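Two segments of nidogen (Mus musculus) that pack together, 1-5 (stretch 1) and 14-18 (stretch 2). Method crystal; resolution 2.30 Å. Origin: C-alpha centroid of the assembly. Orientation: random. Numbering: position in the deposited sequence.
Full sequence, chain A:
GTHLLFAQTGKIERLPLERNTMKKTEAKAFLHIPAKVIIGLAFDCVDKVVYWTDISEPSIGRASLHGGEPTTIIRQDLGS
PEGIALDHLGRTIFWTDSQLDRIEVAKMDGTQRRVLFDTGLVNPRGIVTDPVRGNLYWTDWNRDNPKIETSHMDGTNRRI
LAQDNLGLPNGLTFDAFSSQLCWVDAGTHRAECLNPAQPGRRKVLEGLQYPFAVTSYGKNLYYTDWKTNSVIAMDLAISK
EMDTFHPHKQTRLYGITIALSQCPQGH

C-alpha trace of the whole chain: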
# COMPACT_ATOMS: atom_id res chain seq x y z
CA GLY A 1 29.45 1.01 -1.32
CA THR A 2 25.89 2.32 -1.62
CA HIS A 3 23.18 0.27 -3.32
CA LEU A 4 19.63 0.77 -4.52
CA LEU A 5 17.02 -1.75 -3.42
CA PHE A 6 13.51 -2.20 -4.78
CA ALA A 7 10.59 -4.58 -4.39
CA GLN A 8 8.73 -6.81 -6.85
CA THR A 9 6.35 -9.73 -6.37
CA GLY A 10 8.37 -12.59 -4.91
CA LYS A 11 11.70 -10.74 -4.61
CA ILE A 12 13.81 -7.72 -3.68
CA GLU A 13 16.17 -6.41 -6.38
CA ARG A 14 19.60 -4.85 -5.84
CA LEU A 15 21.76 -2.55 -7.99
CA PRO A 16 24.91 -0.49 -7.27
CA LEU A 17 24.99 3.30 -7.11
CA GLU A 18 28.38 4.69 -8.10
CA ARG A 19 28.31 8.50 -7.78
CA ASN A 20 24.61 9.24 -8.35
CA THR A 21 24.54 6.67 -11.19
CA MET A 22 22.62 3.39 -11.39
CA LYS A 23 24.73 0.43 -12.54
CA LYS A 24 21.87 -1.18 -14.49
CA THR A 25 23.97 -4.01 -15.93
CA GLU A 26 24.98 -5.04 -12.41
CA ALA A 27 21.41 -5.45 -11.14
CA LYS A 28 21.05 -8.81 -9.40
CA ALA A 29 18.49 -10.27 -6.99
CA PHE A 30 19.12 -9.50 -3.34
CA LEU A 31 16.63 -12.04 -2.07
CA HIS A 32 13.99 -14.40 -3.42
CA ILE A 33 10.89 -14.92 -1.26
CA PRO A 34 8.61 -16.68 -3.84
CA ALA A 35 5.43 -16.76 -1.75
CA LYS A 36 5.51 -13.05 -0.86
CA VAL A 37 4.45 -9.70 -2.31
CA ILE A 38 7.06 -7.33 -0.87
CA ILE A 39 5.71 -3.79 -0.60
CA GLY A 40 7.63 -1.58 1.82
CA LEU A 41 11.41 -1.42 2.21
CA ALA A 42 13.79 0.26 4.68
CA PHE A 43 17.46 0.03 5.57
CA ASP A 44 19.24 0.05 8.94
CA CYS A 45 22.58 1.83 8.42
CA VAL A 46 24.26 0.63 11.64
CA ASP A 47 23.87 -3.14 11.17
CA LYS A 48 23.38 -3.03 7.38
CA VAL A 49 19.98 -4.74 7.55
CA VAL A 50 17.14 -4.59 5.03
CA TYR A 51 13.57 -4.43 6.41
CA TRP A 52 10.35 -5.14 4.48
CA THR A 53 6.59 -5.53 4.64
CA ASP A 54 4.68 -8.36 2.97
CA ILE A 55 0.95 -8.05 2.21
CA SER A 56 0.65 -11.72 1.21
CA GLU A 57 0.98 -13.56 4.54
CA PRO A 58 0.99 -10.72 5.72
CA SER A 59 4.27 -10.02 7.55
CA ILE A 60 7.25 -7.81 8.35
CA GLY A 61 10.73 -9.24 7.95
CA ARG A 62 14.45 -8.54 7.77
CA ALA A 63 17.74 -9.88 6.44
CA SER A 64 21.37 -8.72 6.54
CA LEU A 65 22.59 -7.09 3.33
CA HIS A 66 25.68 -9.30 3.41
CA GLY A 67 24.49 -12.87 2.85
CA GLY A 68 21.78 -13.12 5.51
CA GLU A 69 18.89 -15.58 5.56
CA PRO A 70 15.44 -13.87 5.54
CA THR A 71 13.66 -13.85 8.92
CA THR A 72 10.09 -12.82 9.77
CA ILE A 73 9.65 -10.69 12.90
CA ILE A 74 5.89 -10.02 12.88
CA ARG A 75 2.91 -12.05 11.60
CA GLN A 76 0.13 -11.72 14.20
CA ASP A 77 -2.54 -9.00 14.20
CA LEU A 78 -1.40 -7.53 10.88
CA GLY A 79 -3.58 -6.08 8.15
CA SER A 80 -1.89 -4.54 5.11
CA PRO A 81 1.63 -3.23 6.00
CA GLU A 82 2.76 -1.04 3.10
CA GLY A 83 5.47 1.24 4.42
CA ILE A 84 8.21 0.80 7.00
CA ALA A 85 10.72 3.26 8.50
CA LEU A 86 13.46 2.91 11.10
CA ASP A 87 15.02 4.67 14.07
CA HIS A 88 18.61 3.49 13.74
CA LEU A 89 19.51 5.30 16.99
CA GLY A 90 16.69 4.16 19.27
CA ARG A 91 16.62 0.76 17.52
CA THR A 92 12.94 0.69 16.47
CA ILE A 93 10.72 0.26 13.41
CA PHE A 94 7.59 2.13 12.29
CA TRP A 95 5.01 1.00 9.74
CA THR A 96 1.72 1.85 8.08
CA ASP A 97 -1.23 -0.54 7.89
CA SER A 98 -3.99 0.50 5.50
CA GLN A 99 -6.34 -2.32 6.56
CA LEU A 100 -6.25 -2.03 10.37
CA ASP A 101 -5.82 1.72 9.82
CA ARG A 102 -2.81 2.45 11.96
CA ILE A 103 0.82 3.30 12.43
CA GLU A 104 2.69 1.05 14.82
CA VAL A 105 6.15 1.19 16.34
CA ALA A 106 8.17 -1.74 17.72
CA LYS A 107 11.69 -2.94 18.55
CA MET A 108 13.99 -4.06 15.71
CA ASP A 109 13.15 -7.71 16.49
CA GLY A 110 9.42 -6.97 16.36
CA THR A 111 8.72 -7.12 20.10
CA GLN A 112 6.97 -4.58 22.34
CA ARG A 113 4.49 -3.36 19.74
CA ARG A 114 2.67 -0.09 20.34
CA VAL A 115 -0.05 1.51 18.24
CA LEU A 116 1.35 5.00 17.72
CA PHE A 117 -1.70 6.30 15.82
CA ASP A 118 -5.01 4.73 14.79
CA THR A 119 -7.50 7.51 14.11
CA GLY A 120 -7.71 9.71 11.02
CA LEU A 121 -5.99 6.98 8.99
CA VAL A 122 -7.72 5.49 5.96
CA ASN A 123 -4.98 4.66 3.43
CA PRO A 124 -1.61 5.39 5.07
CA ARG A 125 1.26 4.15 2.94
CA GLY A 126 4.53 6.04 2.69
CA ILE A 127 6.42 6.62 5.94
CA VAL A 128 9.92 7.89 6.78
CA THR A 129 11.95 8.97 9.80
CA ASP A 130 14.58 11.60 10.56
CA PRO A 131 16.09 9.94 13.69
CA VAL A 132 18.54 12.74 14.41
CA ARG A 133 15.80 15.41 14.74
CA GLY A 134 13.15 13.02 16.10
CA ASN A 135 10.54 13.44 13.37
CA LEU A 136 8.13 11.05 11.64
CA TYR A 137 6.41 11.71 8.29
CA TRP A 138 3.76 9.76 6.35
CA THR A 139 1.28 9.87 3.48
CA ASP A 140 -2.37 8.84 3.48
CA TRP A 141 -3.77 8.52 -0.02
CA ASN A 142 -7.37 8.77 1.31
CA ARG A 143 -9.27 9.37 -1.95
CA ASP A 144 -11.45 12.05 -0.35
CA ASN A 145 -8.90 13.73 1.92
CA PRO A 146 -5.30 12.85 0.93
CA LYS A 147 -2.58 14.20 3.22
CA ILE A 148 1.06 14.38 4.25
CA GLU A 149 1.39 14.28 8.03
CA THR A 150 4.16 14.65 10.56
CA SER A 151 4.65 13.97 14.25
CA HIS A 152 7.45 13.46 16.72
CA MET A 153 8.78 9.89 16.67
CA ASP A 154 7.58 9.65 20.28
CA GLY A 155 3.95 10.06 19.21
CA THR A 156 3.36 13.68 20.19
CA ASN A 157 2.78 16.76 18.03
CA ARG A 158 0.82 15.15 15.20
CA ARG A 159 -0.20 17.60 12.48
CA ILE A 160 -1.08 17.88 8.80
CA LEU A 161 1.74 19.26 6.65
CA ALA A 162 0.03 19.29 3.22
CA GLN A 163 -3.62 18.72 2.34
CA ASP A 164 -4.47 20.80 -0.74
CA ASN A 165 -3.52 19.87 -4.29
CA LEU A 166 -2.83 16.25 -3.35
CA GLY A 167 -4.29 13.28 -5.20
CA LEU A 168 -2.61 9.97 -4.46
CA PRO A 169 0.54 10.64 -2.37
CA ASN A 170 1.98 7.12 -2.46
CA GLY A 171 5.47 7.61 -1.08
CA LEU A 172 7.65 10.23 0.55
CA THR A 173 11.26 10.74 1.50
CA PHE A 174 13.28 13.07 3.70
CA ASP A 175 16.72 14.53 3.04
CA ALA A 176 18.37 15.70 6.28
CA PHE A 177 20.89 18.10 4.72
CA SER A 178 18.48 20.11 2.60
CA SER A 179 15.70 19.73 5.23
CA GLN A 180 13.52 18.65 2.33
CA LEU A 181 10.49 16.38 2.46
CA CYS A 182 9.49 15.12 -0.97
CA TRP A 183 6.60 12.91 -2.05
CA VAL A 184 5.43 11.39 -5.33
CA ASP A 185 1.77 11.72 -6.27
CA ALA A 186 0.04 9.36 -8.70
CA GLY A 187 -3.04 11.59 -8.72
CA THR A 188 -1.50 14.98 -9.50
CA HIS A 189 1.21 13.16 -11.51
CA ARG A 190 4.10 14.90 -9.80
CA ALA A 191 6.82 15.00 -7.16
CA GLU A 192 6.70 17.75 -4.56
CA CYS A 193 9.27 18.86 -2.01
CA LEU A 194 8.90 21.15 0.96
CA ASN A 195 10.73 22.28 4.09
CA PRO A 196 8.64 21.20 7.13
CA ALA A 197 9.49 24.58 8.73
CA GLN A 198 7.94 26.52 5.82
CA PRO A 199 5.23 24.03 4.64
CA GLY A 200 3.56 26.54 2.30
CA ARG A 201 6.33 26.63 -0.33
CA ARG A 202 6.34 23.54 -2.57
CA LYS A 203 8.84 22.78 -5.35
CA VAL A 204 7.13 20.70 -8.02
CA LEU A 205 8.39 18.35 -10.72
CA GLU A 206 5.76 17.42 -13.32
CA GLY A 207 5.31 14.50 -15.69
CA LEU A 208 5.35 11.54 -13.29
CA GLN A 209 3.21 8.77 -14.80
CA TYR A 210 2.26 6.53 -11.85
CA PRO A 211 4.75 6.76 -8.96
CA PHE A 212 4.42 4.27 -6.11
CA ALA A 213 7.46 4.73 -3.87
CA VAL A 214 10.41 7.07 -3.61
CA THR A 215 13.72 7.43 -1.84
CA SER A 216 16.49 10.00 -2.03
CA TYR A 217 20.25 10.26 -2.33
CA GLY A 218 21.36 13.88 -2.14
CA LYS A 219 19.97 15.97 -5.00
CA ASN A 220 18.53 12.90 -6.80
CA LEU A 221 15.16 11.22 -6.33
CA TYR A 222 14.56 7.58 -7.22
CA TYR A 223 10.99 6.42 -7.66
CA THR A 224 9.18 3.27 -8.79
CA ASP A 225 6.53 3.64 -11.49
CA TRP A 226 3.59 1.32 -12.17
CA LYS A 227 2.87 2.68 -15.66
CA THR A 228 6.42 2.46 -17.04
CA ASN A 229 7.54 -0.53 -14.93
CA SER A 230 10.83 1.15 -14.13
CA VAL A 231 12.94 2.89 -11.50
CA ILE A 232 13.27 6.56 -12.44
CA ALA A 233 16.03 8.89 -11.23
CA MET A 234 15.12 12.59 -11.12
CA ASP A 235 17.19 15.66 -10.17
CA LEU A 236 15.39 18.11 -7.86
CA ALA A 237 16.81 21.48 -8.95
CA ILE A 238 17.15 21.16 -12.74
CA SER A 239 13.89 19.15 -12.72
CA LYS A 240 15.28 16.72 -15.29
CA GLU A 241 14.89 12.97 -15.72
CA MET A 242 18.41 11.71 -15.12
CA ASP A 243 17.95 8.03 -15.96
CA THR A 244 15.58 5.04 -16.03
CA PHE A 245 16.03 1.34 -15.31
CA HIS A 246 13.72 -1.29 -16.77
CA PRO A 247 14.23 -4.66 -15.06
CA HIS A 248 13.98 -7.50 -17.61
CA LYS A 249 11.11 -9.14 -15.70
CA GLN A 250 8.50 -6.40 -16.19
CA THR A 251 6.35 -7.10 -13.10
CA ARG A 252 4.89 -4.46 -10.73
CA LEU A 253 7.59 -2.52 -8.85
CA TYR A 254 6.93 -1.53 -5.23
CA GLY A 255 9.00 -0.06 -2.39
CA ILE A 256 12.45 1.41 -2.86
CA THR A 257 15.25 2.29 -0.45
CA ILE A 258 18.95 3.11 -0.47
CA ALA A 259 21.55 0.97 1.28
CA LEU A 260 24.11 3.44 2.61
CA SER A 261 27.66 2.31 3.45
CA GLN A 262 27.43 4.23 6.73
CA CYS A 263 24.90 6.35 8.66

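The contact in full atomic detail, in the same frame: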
# COMPACT_ATOMS: atom_id res chain seq x y z
N GLY A 1 29.78 1.10 -2.77
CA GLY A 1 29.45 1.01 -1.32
C GLY A 1 27.96 1.16 -1.04
O GLY A 1 27.42 0.48 -0.17
N THR A 2 27.32 2.07 -1.77
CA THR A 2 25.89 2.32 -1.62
C THR A 2 25.10 1.62 -2.73
O THR A 2 25.48 1.66 -3.90
CB THR A 2 25.58 3.82 -1.66
OG1 THR A 2 25.95 4.35 -2.93
CG2 THR A 2 26.34 4.56 -0.56
N HIS A 3 24.00 0.98 -2.35
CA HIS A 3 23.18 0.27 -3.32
C HIS A 3 21.73 0.71 -3.29
O HIS A 3 21.27 1.30 -2.31
CB HIS A 3 23.25 -1.24 -3.05
CG HIS A 3 24.64 -1.79 -3.02
ND1 HIS A 3 25.48 -1.64 -1.94
CD2 HIS A 3 25.35 -2.49 -3.95
CE1 HIS A 3 26.64 -2.21 -2.20
NE2 HIS A 3 26.59 -2.73 -3.41
N LEU A 4 21.04 0.46 -4.40
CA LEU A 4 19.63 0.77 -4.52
C LEU A 4 18.91 -0.56 -4.37
O LEU A 4 19.36 -1.57 -4.90
CB LEU A 4 19.31 1.34 -5.91
CG LEU A 4 19.03 2.83 -6.05
CD1 LEU A 4 18.61 3.09 -7.49
CD2 LEU A 4 17.92 3.25 -5.10
N LEU A 5 17.80 -0.54 -3.65
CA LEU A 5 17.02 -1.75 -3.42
C LEU A 5 15.56 -1.48 -3.71
O LEU A 5 15.01 -0.46 -3.27
CB LEU A 5 17.17 -2.19 -1.96
CG LEU A 5 18.54 -2.69 -1.50
CD1 LEU A 5 18.73 -2.43 -0.02
CD2 LEU A 5 18.66 -4.17 -1.80
N ARG A 14 18.46 -5.64 -6.30
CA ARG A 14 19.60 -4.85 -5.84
C ARG A 14 20.48 -4.37 -7.00
O ARG A 14 20.78 -5.14 -7.92
CB ARG A 14 20.44 -5.70 -4.90
CG ARG A 14 21.77 -5.10 -4.49
CD ARG A 14 22.60 -6.10 -3.71
NE ARG A 14 23.78 -5.45 -3.15
CZ ARG A 14 24.49 -5.93 -2.13
NH1 ARG A 14 24.16 -7.07 -1.55
NH2 ARG A 14 25.54 -5.24 -1.69
N LEU A 15 20.86 -3.10 -6.97
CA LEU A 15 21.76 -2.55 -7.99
C LEU A 15 22.61 -1.44 -7.40
O LEU A 15 22.13 -0.58 -6.67
CB LEU A 15 21.01 -2.06 -9.24
CG LEU A 15 20.12 -0.82 -9.19
CD1 LEU A 15 20.13 -0.15 -10.56
CD2 LEU A 15 18.72 -1.23 -8.79
N PRO A 16 23.91 -1.45 -7.73
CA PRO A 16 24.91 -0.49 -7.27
C PRO A 16 24.65 0.94 -7.70
O PRO A 16 24.07 1.19 -8.75
CB PRO A 16 26.20 -1.01 -7.90
CG PRO A 16 25.94 -2.48 -8.06
CD PRO A 16 24.54 -2.49 -8.57
N LEU A 17 25.09 1.87 -6.86
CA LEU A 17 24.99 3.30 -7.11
C LEU A 17 26.38 3.89 -6.99
O LEU A 17 26.87 4.10 -5.88
CB LEU A 17 24.10 3.99 -6.06
CG LEU A 17 22.66 4.40 -6.37
CD1 LEU A 17 22.20 5.35 -5.26
CD2 LEU A 17 22.55 5.09 -7.72
N GLU A 18 27.05 4.11 -8.12
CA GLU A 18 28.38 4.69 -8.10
C GLU A 18 28.30 6.15 -8.54
O GLU A 18 28.09 6.46 -9.72
CB GLU A 18 29.35 3.88 -8.98
CG GLU A 18 29.53 2.42 -8.52
CD GLU A 18 30.82 1.78 -8.99
OE1 GLU A 18 30.77 0.89 -9.88
OE2 GLU A 18 31.90 2.15 -8.46

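Neighbouring antiparallel strands alternate between pairs that exchange backbone hydrogen bonds and pairs that do not, and these two short segments of nidogen illustrate the rule. Their N-to-C directions differ by 143°, so the strands are antiparallel with a marked skew.

Arg-14 faces Leu-5 in a non-hydrogen-bonded pair. Its CA lies 3.4 Å from Leu-4 O, a CA-H...O contact to the same oxygen that accepts from Leu-15 N. The side chain, extended with chi1 to chi3 all t, packs its CB 3.9 Å from Leu-5 CD2 and brings Arg-14 NH2 over one face of the His-3 ring, 3.2 Å from His-3 NE2, which sits at the edge of the guanidinium.

Leu-15 forms the firmest pairing, a reciprocal one: Leu-4 N donates to Leu-15 O at 2.7 Å and 171°, and Leu-15 N donates to Leu-4 O at 3.0 Å. Their side chains share a face of the sheet, with Leu-4 CB 3.9 Å from Leu-15 CD2.

Pro-16, whose ring nitrogen has no hydrogen to donate, occupies a non-hydrogen-bonded position opposite His-3; the CA atoms are 4.4 Å apart and the side chains diverge.

Leu-17 N then donates to Thr-2 O at 3.0 Å. Leu-17 CG lies 4.0 Å from Leu-4 CG, extending the apolar patch begun by Leu-15. Glu-18 points away, beyond the contact.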